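Local coordinates for Mab-21 domain-containing protein (Tribolium castaneum, PDB 7LT2) that senses double-stranded RNA in the cytoplasm and, as an innate immune nucleotidyltransferase, makes the cyclic dinucleotide 2',3'-cGAMP from ATP and GTP, at residues A[302-313]-A[347-358]. Residues are numbered along the deposited sequence; the frame is centred on the assembly and turned at random.
Sequences REVFMTTLREYN and IGYIIKDIENNP
Arg310 sets CG opposite its carbonyl carbon (chi1 -69°) and then runs extended to NE, which carries its guanidinium across Ile351 to Glu355, the first residue to leave helical backbone angles after helix 337-354. NH2 of Arg310 meets OE2 of Glu355 at 2.8 Å, nearly straight at 163°, on the anti lone pair; the two planar groups lie almost coplanar, and CG2 of Ile351 packs on one guanidinium face. The two segments run roughly antiparallel (157°), their axes coming within 10.3 Å. Beta-branched Ile351 is a compact knob among Met306, Leu309, Arg310 and Asn313, with its CG1 3.8 Å from CD2 of Leu309. Flexible Met306 bends at chi2 and chi3 to bring SD within 3.7 Å of CD1 of Ile354. Leu309 also packs on Leu268 of helix 258-272, which places the pair in the helical packing of the C-terminal HhH/H2TH-like domain. At the C-terminal end of helix 337-354, Arg302 lays its guanidinium over the Pro358 ring, with NH2 weakly bonded to O of Glu355 at 3.1 Å; a water accepts from its NE and donates to O of Ile354. Both arginines thus combine an apolar face with a polar edge; Glu355 balances Arg310's charge, while Arg302's probably suits the helix-end carbonyls.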
loop_
_atom_site.group_PDB
_atom_site.type_symbol
_atom_site.label_atom_id
_atom_site.label_comp_id
_atom_site.label_asym_id
_atom_site.label_seq_id
_atom_site.Cartn_x
_atom_site.Cartn_y
_atom_site.Cartn_z
ATOM N N ARG A 302 22.490 -10.025 -10.235
ATOM C CA ARG A 302 23.407 -10.271 -9.127
ATOM C C ARG A 302 24.043 -8.973 -8.641
ATOM O O ARG A 302 24.111 -8.717 -7.433
ATOM C CB ARG A 302 24.483 -11.274 -9.538
ATOM C CG ARG A 302 25.382 -11.680 -8.382
ATOM C CD ARG A 302 26.495 -12.588 -8.843
ATOM N NE ARG A 302 27.449 -12.844 -7.771
ATOM C CZ ARG A 302 28.640 -13.394 -7.955
ATOM N NH1 ARG A 302 29.051 -13.761 -9.158
ATOM N NH2 ARG A 302 29.441 -13.573 -6.909
ATOM N N GLU A 303 24.506 -8.129 -9.570
ATOM C CA GLU A 303 25.178 -6.903 -9.154
ATOM C C GLU A 303 24.208 -5.924 -8.499
ATOM O O GLU A 303 24.546 -5.292 -7.489
ATOM C CB GLU A 303 25.887 -6.237 -10.334
ATOM C CG GLU A 303 26.656 -4.995 -9.914
ATOM C CD GLU A 303 27.529 -4.420 -11.009
ATOM O OE1 GLU A 303 27.567 -4.991 -12.122
ATOM O OE2 GLU A 303 28.183 -3.390 -10.743
ATOM N N VAL A 304 23.001 -5.778 -9.050
ATOM C CA VAL A 304 22.018 -4.893 -8.429
ATOM C C VAL A 304 21.645 -5.408 -7.042
ATOM O O VAL A 304 21.576 -4.638 -6.074
ATOM C CB VAL A 304 20.779 -4.743 -9.333
ATOM C CG1 VAL A 304 19.702 -3.892 -8.644
ATOM C CG2 VAL A 304 21.165 -4.119 -10.666
ATOM N N PHE A 305 21.401 -6.715 -6.925
ATOM C CA PHE A 305 21.054 -7.298 -5.629
ATOM C C PHE A 305 22.170 -7.094 -4.610
ATOM O O PHE A 305 21.923 -6.643 -3.485
ATOM C CB PHE A 305 20.740 -8.787 -5.795
ATOM C CG PHE A 305 20.620 -9.540 -4.487
ATOM C CD1 PHE A 305 19.523 -9.352 -3.659
ATOM C CD2 PHE A 305 21.588 -10.453 -4.106
ATOM C CE1 PHE A 305 19.406 -10.043 -2.464
ATOM C CE2 PHE A 305 21.479 -11.151 -2.911
ATOM C CZ PHE A 305 20.388 -10.946 -2.090
ATOM N N MET A 306 23.408 -7.435 -4.981
ATOM C CA MET A 306 24.519 -7.313 -4.041
ATOM C C MET A 306 24.762 -5.865 -3.644
ATOM O O MET A 306 25.044 -5.571 -2.476
ATOM C CB MET A 306 25.789 -7.915 -4.644
ATOM C CG MET A 306 25.766 -9.432 -4.750
ATOM S SD MET A 306 25.569 -10.235 -3.147
ATOM C CE MET A 306 26.974 -9.559 -2.271
ATOM N N THR A 307 24.669 -4.943 -4.600
ATOM C CA THR A 307 24.959 -3.551 -4.286
ATOM C C THR A 307 23.872 -2.943 -3.409
ATOM O O THR A 307 24.180 -2.249 -2.432
ATOM C CB THR A 307 25.133 -2.745 -5.570
ATOM O OG1 THR A 307 26.310 -3.199 -6.246
ATOM C CG2 THR A 307 25.277 -1.263 -5.250
ATOM N N THR A 308 22.597 -3.199 -3.730
ATOM C CA THR A 308 21.524 -2.640 -2.913
ATOM C C THR A 308 21.463 -3.311 -1.548
ATOM O O THR A 308 21.106 -2.664 -0.561
ATOM C CB THR A 308 20.167 -2.739 -3.624
ATOM O OG1 THR A 308 19.865 -4.100 -3.971
ATOM C CG2 THR A 308 20.156 -1.877 -4.881
ATOM N N LEU A 309 21.834 -4.593 -1.466
ATOM C CA LEU A 309 21.890 -5.256 -0.166
ATOM C C LEU A 309 22.945 -4.619 0.729
ATOM O O LEU A 309 22.705 -4.402 1.923
ATOM C CB LEU A 309 22.169 -6.750 -0.341
ATOM C CG LEU A 309 22.332 -7.586 0.938
ATOM C CD1 LEU A 309 21.070 -7.582 1.797
ATOM C CD2 LEU A 309 22.738 -9.016 0.601
ATOM N N ARG A 310 24.115 -4.305 0.168
ATOM C CA ARG A 310 25.152 -3.617 0.931
ATOM C C ARG A 310 24.678 -2.252 1.417
ATOM O O ARG A 310 24.929 -1.874 2.570
ATOM C CB ARG A 310 26.411 -3.468 0.077
ATOM C CG ARG A 310 27.131 -4.774 -0.221
ATOM C CD ARG A 310 28.383 -4.524 -1.048
ATOM N NE ARG A 310 28.998 -5.764 -1.507
ATOM C CZ ARG A 310 29.870 -6.473 -0.804
ATOM N NH1 ARG A 310 30.260 -6.092 0.402
ATOM N NH2 ARG A 310 30.365 -7.591 -1.326
ATOM N N GLU A 311 24.000 -1.491 0.544
ATOM C CA GLU A 311 23.545 -0.151 0.912
ATOM C C GLU A 311 22.405 -0.222 1.927
ATOM O O GLU A 311 22.334 0.603 2.846
ATOM C CB GLU A 311 23.144 0.636 -0.346
ATOM C CG GLU A 311 24.188 1.655 -0.800
ATOM C CD GLU A 311 24.376 2.765 0.205
ATOM O OE1 GLU A 311 23.447 3.590 0.346
ATOM O OE2 GLU A 311 25.451 2.805 0.851
ATOM N N TYR A 312 21.515 -1.209 1.780
ATOM C CA TYR A 312 20.486 -1.473 2.782
ATOM C C TYR A 312 21.106 -1.733 4.154
ATOM O O TYR A 312 20.634 -1.205 5.169
ATOM C CB TYR A 312 19.633 -2.657 2.313
ATOM C CG TYR A 312 18.679 -3.252 3.322
ATOM C CD1 TYR A 312 17.651 -2.500 3.865
ATOM C CD2 TYR A 312 18.778 -4.588 3.685
ATOM C CE1 TYR A 312 16.766 -3.052 4.774
ATOM C CE2 TYR A 312 17.898 -5.152 4.584
ATOM C CZ TYR A 312 16.893 -4.381 5.124
ATOM O OH TYR A 312 16.018 -4.951 6.020
ATOM N N ASN A 313 22.184 -2.521 4.197
ATOM C CA ASN A 313 22.863 -2.763 5.464
ATOM C C ASN A 313 23.433 -1.480 6.060
ATOM O O ASN A 313 23.438 -1.317 7.286
ATOM C CB ASN A 313 23.971 -3.799 5.277
ATOM C CG ASN A 313 24.406 -4.420 6.587
ATOM O OD1 ASN A 313 23.653 -4.425 7.559
ATOM N ND2 ASN A 313 25.622 -4.945 6.621
ATOM N N ILE A 347 23.190 -9.316 8.536
ATOM C CA ILE A 347 23.269 -9.054 7.106
ATOM C C ILE A 347 24.721 -9.015 6.651
ATOM O O ILE A 347 25.058 -9.507 5.567
ATOM C CB ILE A 347 22.525 -7.748 6.780
ATOM C CG1 ILE A 347 21.049 -7.880 7.166
ATOM C CG2 ILE A 347 22.676 -7.391 5.312
ATOM C CD1 ILE A 347 20.287 -6.577 7.123
ATOM N N GLY A 348 25.605 -8.451 7.476
ATOM C CA GLY A 348 27.017 -8.444 7.133
ATOM C C GLY A 348 27.590 -9.841 6.987
ATOM O O GLY A 348 28.361 -10.109 6.063
ATOM N N TYR A 349 27.225 -10.748 7.899
ATOM C CA TYR A 349 27.644 -12.139 7.760
ATOM C C TYR A 349 27.138 -12.737 6.456
ATOM O O TYR A 349 27.867 -13.466 5.775
ATOM C CB TYR A 349 27.146 -12.974 8.941
ATOM C CG TYR A 349 26.867 -14.415 8.555
ATOM C CD1 TYR A 349 27.902 -15.331 8.416
ATOM C CD2 TYR A 349 25.569 -14.852 8.306
ATOM C CE1 TYR A 349 27.654 -16.646 8.049
ATOM C CE2 TYR A 349 25.312 -16.160 7.939
ATOM C CZ TYR A 349 26.357 -17.053 7.812
ATOM O OH TYR A 349 26.100 -18.355 7.447
ATOM N N ILE A 350 25.882 -12.452 6.103
ATOM C CA ILE A 350 25.309 -13.004 4.880
ATOM C C ILE A 350 26.057 -12.481 3.661
ATOM O O ILE A 350 26.396 -13.246 2.749
ATOM C CB ILE A 350 23.803 -12.691 4.811
ATOM C CG1 ILE A 350 23.066 -13.439 5.927
ATOM C CG2 ILE A 350 23.238 -13.049 3.440
ATOM C CD1 ILE A 350 21.606 -13.073 6.065
ATOM N N ILE A 351 26.348 -11.177 3.636
ATOM C CA ILE A 351 27.087 -10.598 2.517
ATOM C C ILE A 351 28.438 -11.286 2.349
ATOM O O ILE A 351 28.840 -11.628 1.229
ATOM C CB ILE A 351 27.243 -9.078 2.710
ATOM C CG1 ILE A 351 25.868 -8.407 2.694
ATOM C CG2 ILE A 351 28.130 -8.494 1.617
ATOM C CD1 ILE A 351 25.900 -6.942 3.052
ATOM N N LYS A 352 29.152 -11.515 3.456
ATOM C CA LYS A 352 30.440 -12.196 3.368
ATOM C C LYS A 352 30.277 -13.614 2.840
ATOM O O LYS A 352 31.142 -14.123 2.115
ATOM C CB LYS A 352 31.121 -12.220 4.737
ATOM C CG LYS A 352 31.437 -10.848 5.303
ATOM C CD LYS A 352 32.388 -10.085 4.399
ATOM C CE LYS A 352 33.822 -10.194 4.883
ATOM N NZ LYS A 352 34.016 -9.483 6.177
ATOM N N ASP A 353 29.168 -14.266 3.186
ATOM C CA ASP A 353 28.972 -15.662 2.817
ATOM C C ASP A 353 28.574 -15.829 1.354
ATOM O O ASP A 353 28.814 -16.894 0.774
ATOM C CB ASP A 353 27.910 -16.289 3.725
ATOM C CG ASP A 353 27.931 -17.798 3.689
ATOM O OD1 ASP A 353 28.969 -18.380 4.064
ATOM O OD2 ASP A 353 26.907 -18.396 3.297
ATOM N N ILE A 354 27.972 -14.807 0.746
ATOM C CA ILE A 354 27.502 -14.893 -0.633
ATOM C C ILE A 354 28.334 -14.056 -1.594
ATOM O O ILE A 354 28.243 -14.274 -2.813
ATOM C CB ILE A 354 26.014 -14.501 -0.746
ATOM C CG1 ILE A 354 25.829 -13.006 -0.473
ATOM C CG2 ILE A 354 25.166 -15.336 0.202
ATOM C CD1 ILE A 354 24.384 -12.542 -0.563
ATOM N N GLU A 355 29.111 -13.096 -1.088
ATOM C CA GLU A 355 30.073 -12.274 -1.819
ATOM C C GLU A 355 30.654 -12.963 -3.047
ATOM O O GLU A 355 30.456 -12.514 -4.182
ATOM C CB GLU A 355 31.214 -11.897 -0.871
ATOM C CG GLU A 355 31.786 -10.524 -1.071
ATOM C CD GLU A 355 32.365 -9.967 0.208
ATOM O OE1 GLU A 355 33.111 -10.698 0.901
ATOM O OE2 GLU A 355 32.054 -8.803 0.534
ATOM N N ASN A 356 31.375 -14.058 -2.817
ATOM C CA ASN A 356 32.062 -14.805 -3.862
ATOM C C ASN A 356 31.491 -16.208 -4.027
ATOM O O ASN A 356 32.145 -17.082 -4.608
ATOM C CB ASN A 356 33.559 -14.873 -3.555
ATOM C CG ASN A 356 34.189 -13.499 -3.415
ATOM O OD1 ASN A 356 33.948 -12.608 -4.228
ATOM N ND2 ASN A 356 34.996 -13.322 -2.375
ATOM N N ASN A 357 30.286 -16.438 -3.519
ATOM C CA ASN A 357 29.636 -17.747 -3.570
ATOM C C ASN A 357 28.159 -17.529 -3.842
ATOM O O ASN A 357 27.322 -17.619 -2.934
ATOM C CB ASN A 357 29.843 -18.516 -2.262
ATOM C CG ASN A 357 31.304 -18.810 -1.980
ATOM O OD1 ASN A 357 31.833 -19.838 -2.405
ATOM N ND2 ASN A 357 31.965 -17.907 -1.261
ATOM N N PRO A 358 27.793 -17.227 -5.090
ATOM C CA PRO A 358 26.372 -16.989 -5.390
ATOM C C PRO A 358 25.502 -18.213 -5.167
ATOM O O PRO A 358 24.288 -18.067 -4.985
ATOM C CB PRO A 358 26.386 -16.556 -6.865
ATOM C CG PRO A 358 27.650 -17.115 -7.417
ATOM C CD PRO A 358 28.644 -17.102 -6.286
HETATM O O HOH W 1 26.933 -12.915 -4.924
#